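Local coordinates for protein metazoan TIR-STING fusion (Crassostrea gigas, PDB 6WT6) that joins a TIR domain to a STING ligand-binding domain in one chain and is probably an innate immune receptor-like protein of the oyster, at residues S21-R26 with V30-I35; L106-D111 with V118-V123. All coordinates share one frame; numbering follows the deposited sequence.

Interaction 1: S21-R26 with V30-I35; sequences SVPVLR and VYHAFI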
loop_
_atom_site.group_PDB
_atom_site.type_symbol
_atom_site.label_atom_id
_atom_site.label_comp_id
_atom_site.label_asym_id
_atom_site.label_seq_id
_atom_site.Cartn_x
_atom_site.Cartn_y
_atom_site.Cartn_z
ATOM N N SER A 21 8.704 32.201 -18.038
ATOM C CA SER A 21 9.985 31.575 -17.725
ATOM C C SER A 21 9.924 30.866 -16.375
ATOM O O SER A 21 9.945 29.637 -16.314
ATOM C CB SER A 21 11.104 32.618 -17.733
ATOM O OG SER A 21 12.382 32.010 -17.659
ATOM N N VAL A 22 9.844 31.638 -15.295
ATOM C CA VAL A 22 9.725 31.091 -13.947
ATOM C C VAL A 22 8.249 30.805 -13.688
ATOM O O VAL A 22 7.431 31.736 -13.750
ATOM C CB VAL A 22 10.290 32.054 -12.896
ATOM C CG1 VAL A 22 9.984 31.547 -11.495
ATOM C CG2 VAL A 22 11.795 32.231 -13.086
ATOM N N PRO A 23 7.868 29.564 -13.397
ATOM C CA PRO A 23 6.446 29.230 -13.296
ATOM C C PRO A 23 5.818 29.716 -11.999
ATOM O O PRO A 23 6.482 29.889 -10.976
ATOM C CB PRO A 23 6.445 27.699 -13.362
ATOM C CG PRO A 23 7.753 27.314 -12.768
ATOM C CD PRO A 23 8.729 28.386 -13.190
ATOM N N VAL A 24 4.508 29.936 -12.064
ATOM C CA VAL A 24 3.724 30.269 -10.881
ATOM C C VAL A 24 3.373 28.978 -10.155
ATOM O O VAL A 24 2.999 27.977 -10.781
ATOM C CB VAL A 24 2.466 31.061 -11.276
ATOM C CG1 VAL A 24 1.858 31.746 -10.063
ATOM C CG2 VAL A 24 2.810 32.078 -12.343
ATOM N N LEU A 25 3.496 28.987 -8.832
ATOM C CA LEU A 25 3.392 27.760 -8.054
ATOM C C LEU A 25 1.962 27.508 -7.589
ATOM O O LEU A 25 1.187 28.438 -7.357
ATOM C CB LEU A 25 4.331 27.813 -6.850
ATOM C CG LEU A 25 5.818 27.832 -7.208
ATOM C CD1 LEU A 25 6.670 27.901 -5.950
ATOM C CD2 LEU A 25 6.187 26.616 -8.055
ATOM N N ARG A 26 1.632 26.224 -7.435
ATOM C CA ARG A 26 0.275 25.776 -7.132
ATOM C C ARG A 26 -0.079 26.009 -5.666
ATOM O O ARG A 26 0.564 26.811 -4.984
ATOM C CB ARG A 26 0.128 24.294 -7.490
ATOM C CG ARG A 26 -1.279 23.845 -7.879
ATOM C CD ARG A 26 -1.312 22.342 -8.126
ATOM N NE ARG A 26 -0.540 21.615 -7.121
ATOM C CZ ARG A 26 -0.316 20.304 -7.146
ATOM N NH1 ARG A 26 -0.810 19.562 -8.128
ATOM N NH2 ARG A 26 0.402 19.733 -6.188
ATOM N N VAL A 30 5.440 26.142 -2.459
ATOM C CA VAL A 30 5.950 27.462 -2.100
ATOM C C VAL A 30 7.409 27.559 -2.530
ATOM O O VAL A 30 8.023 28.628 -2.449
ATOM C CB VAL A 30 5.795 27.746 -0.594
ATOM C CG1 VAL A 30 4.332 27.661 -0.175
ATOM C CG2 VAL A 30 6.640 26.789 0.219
ATOM N N TYR A 31 7.974 26.443 -2.985
ATOM C CA TYR A 31 9.318 26.406 -3.542
ATOM C C TYR A 31 9.286 25.737 -4.908
ATOM O O TYR A 31 8.506 24.811 -5.140
ATOM C CB TYR A 31 10.308 25.645 -2.645
ATOM C CG TYR A 31 10.304 26.050 -1.192
ATOM C CD1 TYR A 31 10.810 27.278 -0.792
ATOM C CD2 TYR A 31 9.819 25.189 -0.216
ATOM C CE1 TYR A 31 10.817 27.648 0.541
ATOM C CE2 TYR A 31 9.824 25.549 1.119
ATOM C CZ TYR A 31 10.322 26.780 1.492
ATOM O OH TYR A 31 10.325 27.138 2.822
ATOM N N HIS A 32 10.154 26.209 -5.807
ATOM C CA HIS A 32 10.336 25.523 -7.081
ATOM C C HIS A 32 11.105 24.221 -6.902
ATOM O O HIS A 32 10.810 23.224 -7.570
ATOM C CB HIS A 32 11.058 26.429 -8.080
ATOM C CG HIS A 32 10.228 27.574 -8.574
ATOM N ND1 HIS A 32 10.175 28.789 -7.926
ATOM C CD2 HIS A 32 9.419 27.686 -9.653
ATOM C CE1 HIS A 32 9.366 29.600 -8.583
ATOM N NE2 HIS A 32 8.894 28.956 -9.635
ATOM N N ALA A 33 12.096 24.206 -6.014
ATOM C CA ALA A 33 12.933 23.028 -5.858
ATOM C C ALA A 33 13.412 22.901 -4.420
ATOM O O ALA A 33 13.790 23.892 -3.790
ATOM C CB ALA A 33 14.136 23.071 -6.806
ATOM N N PHE A 34 13.381 21.675 -3.908
ATOM C CA PHE A 34 14.038 21.328 -2.659
ATOM C C PHE A 34 15.355 20.644 -2.990
ATOM O O PHE A 34 15.381 19.671 -3.748
ATOM C CB PHE A 34 13.170 20.409 -1.798
ATOM C CG PHE A 34 13.875 19.873 -0.578
ATOM C CD1 PHE A 34 14.103 20.687 0.521
ATOM C CD2 PHE A 34 14.300 18.555 -0.525
ATOM C CE1 PHE A 34 14.749 20.198 1.647
ATOM C CE2 PHE A 34 14.947 18.061 0.599
ATOM C CZ PHE A 34 15.169 18.884 1.685
ATOM N N ILE A 35 16.440 21.163 -2.431
ATOM C CA ILE A 35 17.770 20.606 -2.640
ATOM C C ILE A 35 18.053 19.635 -1.499
ATOM O O ILE A 35 18.287 20.048 -0.360
ATOM C CB ILE A 35 18.830 21.710 -2.728
ATOM C CG1 ILE A 35 18.583 22.565 -3.971
ATOM C CG2 ILE A 35 20.229 21.118 -2.753
ATOM C CD1 ILE A 35 19.558 23.695 -4.143
#

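Interaction 2: L106-D111 with V118-V123; sequences LMAVDD and VCLVPV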
loop_
_atom_site.group_PDB
_atom_site.type_symbol
_atom_site.label_atom_id
_atom_site.label_comp_id
_atom_site.label_asym_id
_atom_site.label_seq_id
_atom_site.Cartn_x
_atom_site.Cartn_y
_atom_site.Cartn_z
ATOM N N LEU A 106 15.598 8.473 -0.021
ATOM C CA LEU A 106 14.495 7.592 -0.387
ATOM C C LEU A 106 13.140 8.175 -0.011
ATOM O O LEU A 106 12.123 7.752 -0.570
ATOM C CB LEU A 106 14.670 6.221 0.268
ATOM C CG LEU A 106 15.976 5.497 -0.066
ATOM C CD1 LEU A 106 16.003 4.115 0.563
ATOM C CD2 LEU A 106 16.168 5.411 -1.572
ATOM N N MET A 107 13.104 9.131 0.920
ATOM C CA MET A 107 11.846 9.797 1.240
ATOM C C MET A 107 11.322 10.600 0.058
ATOM O O MET A 107 10.106 10.743 -0.099
ATOM C CB MET A 107 12.023 10.708 2.454
ATOM C CG MET A 107 12.351 9.979 3.737
ATOM S SD MET A 107 12.534 11.083 5.151
ATOM C CE MET A 107 13.066 9.908 6.390
ATOM N N ALA A 108 12.217 11.130 -0.777
ATOM C CA ALA A 108 11.796 11.866 -1.962
ATOM C C ALA A 108 11.360 10.946 -3.093
ATOM O O ALA A 108 10.651 11.392 -4.001
ATOM C CB ALA A 108 12.923 12.778 -2.447
ATOM N N VAL A 109 11.764 9.680 -3.059
ATOM C CA VAL A 109 11.436 8.746 -4.130
ATOM C C VAL A 109 10.044 8.181 -3.886
ATOM O O VAL A 109 9.708 7.783 -2.764
ATOM C CB VAL A 109 12.497 7.637 -4.224
ATOM C CG1 VAL A 109 12.135 6.640 -5.314
ATOM C CG2 VAL A 109 13.863 8.248 -4.496
ATOM N N ASP A 110 9.228 8.158 -4.936
ATOM C CA ASP A 110 7.835 7.751 -4.848
ATOM C C ASP A 110 7.626 6.405 -5.531
ATOM O O ASP A 110 8.406 5.986 -6.390
ATOM C CB ASP A 110 6.917 8.809 -5.477
ATOM C CG ASP A 110 5.449 8.562 -5.183
ATOM O OD1 ASP A 110 5.045 8.701 -4.009
ATOM O OD2 ASP A 110 4.697 8.229 -6.122
ATOM N N ASP A 111 6.544 5.731 -5.129
ATOM C CA ASP A 111 6.211 4.423 -5.689
ATOM C C ASP A 111 5.848 4.512 -7.167
ATOM O O ASP A 111 6.015 3.534 -7.905
ATOM C CB ASP A 111 5.059 3.806 -4.896
ATOM C CG ASP A 111 4.914 2.319 -5.132
ATOM O OD1 ASP A 111 5.785 1.725 -5.803
ATOM O OD2 ASP A 111 3.923 1.740 -4.642
ATOM N N VAL A 118 8.511 13.213 -13.107
ATOM C CA VAL A 118 8.107 14.615 -13.135
ATOM C C VAL A 118 8.823 15.405 -12.045
ATOM O O VAL A 118 9.384 16.474 -12.299
ATOM C CB VAL A 118 6.576 14.731 -13.001
ATOM C CG1 VAL A 118 6.159 16.190 -12.863
ATOM C CG2 VAL A 118 5.886 14.089 -14.201
ATOM N N CYS A 119 8.837 14.879 -10.824
ATOM C CA CYS A 119 9.324 15.572 -9.636
ATOM C C CYS A 119 10.842 15.485 -9.474
ATOM O O CYS A 119 11.505 16.509 -9.276
ATOM C CB CYS A 119 8.628 15.009 -8.391
ATOM S SG CYS A 119 9.240 15.636 -6.814
ATOM N N LEU A 120 11.401 14.278 -9.538
ATOM C CA LEU A 120 12.800 14.085 -9.174
ATOM C C LEU A 120 13.738 14.682 -10.214
ATOM O O LEU A 120 13.500 14.598 -11.420
ATOM C CB LEU A 120 13.100 12.598 -8.989
ATOM C CG LEU A 120 12.698 11.976 -7.647
ATOM C CD1 LEU A 120 12.874 10.466 -7.668
ATOM C CD2 LEU A 120 13.505 12.584 -6.505
ATOM N N VAL A 121 14.807 15.306 -9.730
ATOM C CA VAL A 121 15.890 15.811 -10.568
ATOM C C VAL A 121 17.198 15.258 -10.013
ATOM O O VAL A 121 17.838 15.907 -9.171
ATOM C CB VAL A 121 15.899 17.348 -10.612
ATOM C CG1 VAL A 121 17.041 17.851 -11.489
ATOM C CG2 VAL A 121 14.568 17.870 -11.127
ATOM N N PRO A 122 17.621 14.061 -10.430
ATOM C CA PRO A 122 18.866 13.476 -9.904
ATOM C C PRO A 122 20.085 14.158 -10.507
ATOM O O PRO A 122 20.264 14.171 -11.727
ATOM C CB PRO A 122 18.775 12.003 -10.333
ATOM C CG PRO A 122 17.340 11.789 -10.741
ATOM C CD PRO A 122 16.875 13.108 -11.265
ATOM N N VAL A 123 20.931 14.722 -9.647
ATOM C CA VAL A 123 22.156 15.397 -10.062
ATOM C C VAL A 123 23.326 14.504 -9.672
ATOM O O VAL A 123 23.615 14.321 -8.482
ATOM C CB VAL A 123 22.284 16.790 -9.433
ATOM C CG1 VAL A 123 23.573 17.452 -9.880
ATOM C CG2 VAL A 123 21.091 17.643 -9.814
#

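Interaction 1: S21-R26 with V30-I35
Leu25 lays its CD2 methyl over one face of the His32 imidazole, 4.0 Å from the ring centroid and 22° off the ring normal, a CH-pi contact that sits toward the CD2-NE2 rim of the ring rather than over its middle. The other methyl of the same leucine, CD1, passes the ring and presses on the backbone, reaching Val30 C at 3.5 Å and Tyr31 C at 3.6 Å. A chi1 of -66° sets CG of Leu25 anti to its carbonyl carbon, and with chi2 extended CD2 comes over the imidazole while CD1 reaches the backbone of Val30 and Tyr31.

The far end of the imidazole is fixed by a hydrogen bond from His32 NE2 to Pro23 O, 2.9 Å long and fairly straight, with an N-H...O angle of 155°. The donor nitrogen is slightly tilted from the carbonyl plane. Pro23 meets the ring a second time through its own ring: CG lies at the imidazole edge, in plane, 3.6 Å from His32 CD2. Val22 comes in obliquely, its CG1 3.4 Å from His32 NE2. The histidine is thus held by one hydrogen bond at NE2, with apolar contacts from Val22 CG1, Pro23 CG and Leu25 CD2 around the ring. Its other nitrogen, ND1, takes a hydrogen bond from the backbone N of Thr59, so both ring nitrogens are engaged and the rotation of the buried ring is set; this pattern is consistent with a neutral imidazole protonated on NE2. Phe58 adds an edge-to-face ring contact.

Here an irregular N-terminal lead-in is pinned by one histidine near the start of strand 31-36, where the chain turns a corner; this is an inner strand of the parallel sheet that forms the core of the flavodoxin-like TIR domain.

Interaction 2: L106-D111 with V118-V123
Leu120 turns its CG beside its own backbone N (chi1 -81°) and keeps chi2 extended at 172°, and this carries its two methyls across to the chain leaving helix 104-108, one to each of two successive residues. CD2 goes to Ala108, standing 4.1 Å from Ala108 CB and 4.0 Å from Ala108 O. CD1 goes to Val109, where it meets the CG2 methyl at 4.0 Å and lies 4.2 Å from Val109 CA. On the valine, CG2 is the branch beside the backbone N, with CG1 anti to that nitrogen, which leaves CG2 to do the touching. The side chains of Val109 and Leu120 cross at about a right angle, so methyl meets methyl without the two branches running alongside each other.

All of these approaches are ordinary van der Waals distances, and no hydrogen bond joins the two segments: this is a light van der Waals contact of buried groups, chiefly methyl on methyl. Ala108 offers a single methyl, its CB pointing toward segment 118-123, whereas the CB of Val109 is directed away from that segment and only one of its methyls returns to touch it. Within segment 106-111 a weak bond runs from Val109 N to Leu106 O.

Around the contact the core closes further. Val87 of strand 84-91 packs on Ala108, Leu89 of the same strand and Leu140 of a loop pack on Leu120, while Pro136 and Leu137 cover Val109. The leucine lies where strand 120-124, outermost within this chain, begins directly after helix 113-119, and it links this edge of the parallel TIR sheet, paired to strand 84-91, with the chain leaving helix 104-108.

In the fold
Both contacts belong to the TIR half of the chain and reach the same parallel sheet, but at different strands: interaction 1 involves inner strand 31-36, interaction 2 edge strand 120-124, with strand 84-91 lying between them. Their centres are 16 Å apart and they do not touch. Interaction 1 is a surface contact, where a loop without regular structure is held to the sheet by a buried histidine, mixing a hydrogen bond with apolar cover. Interaction 2 is buried, without hydrogen bonds across it; residues of segment 106-111 also meet the second subunit, Leu106 O by a hydrogen bond to Arg308 of that chain and Asp110 only weakly, whereas no other chain of the assembly reaches interaction 1.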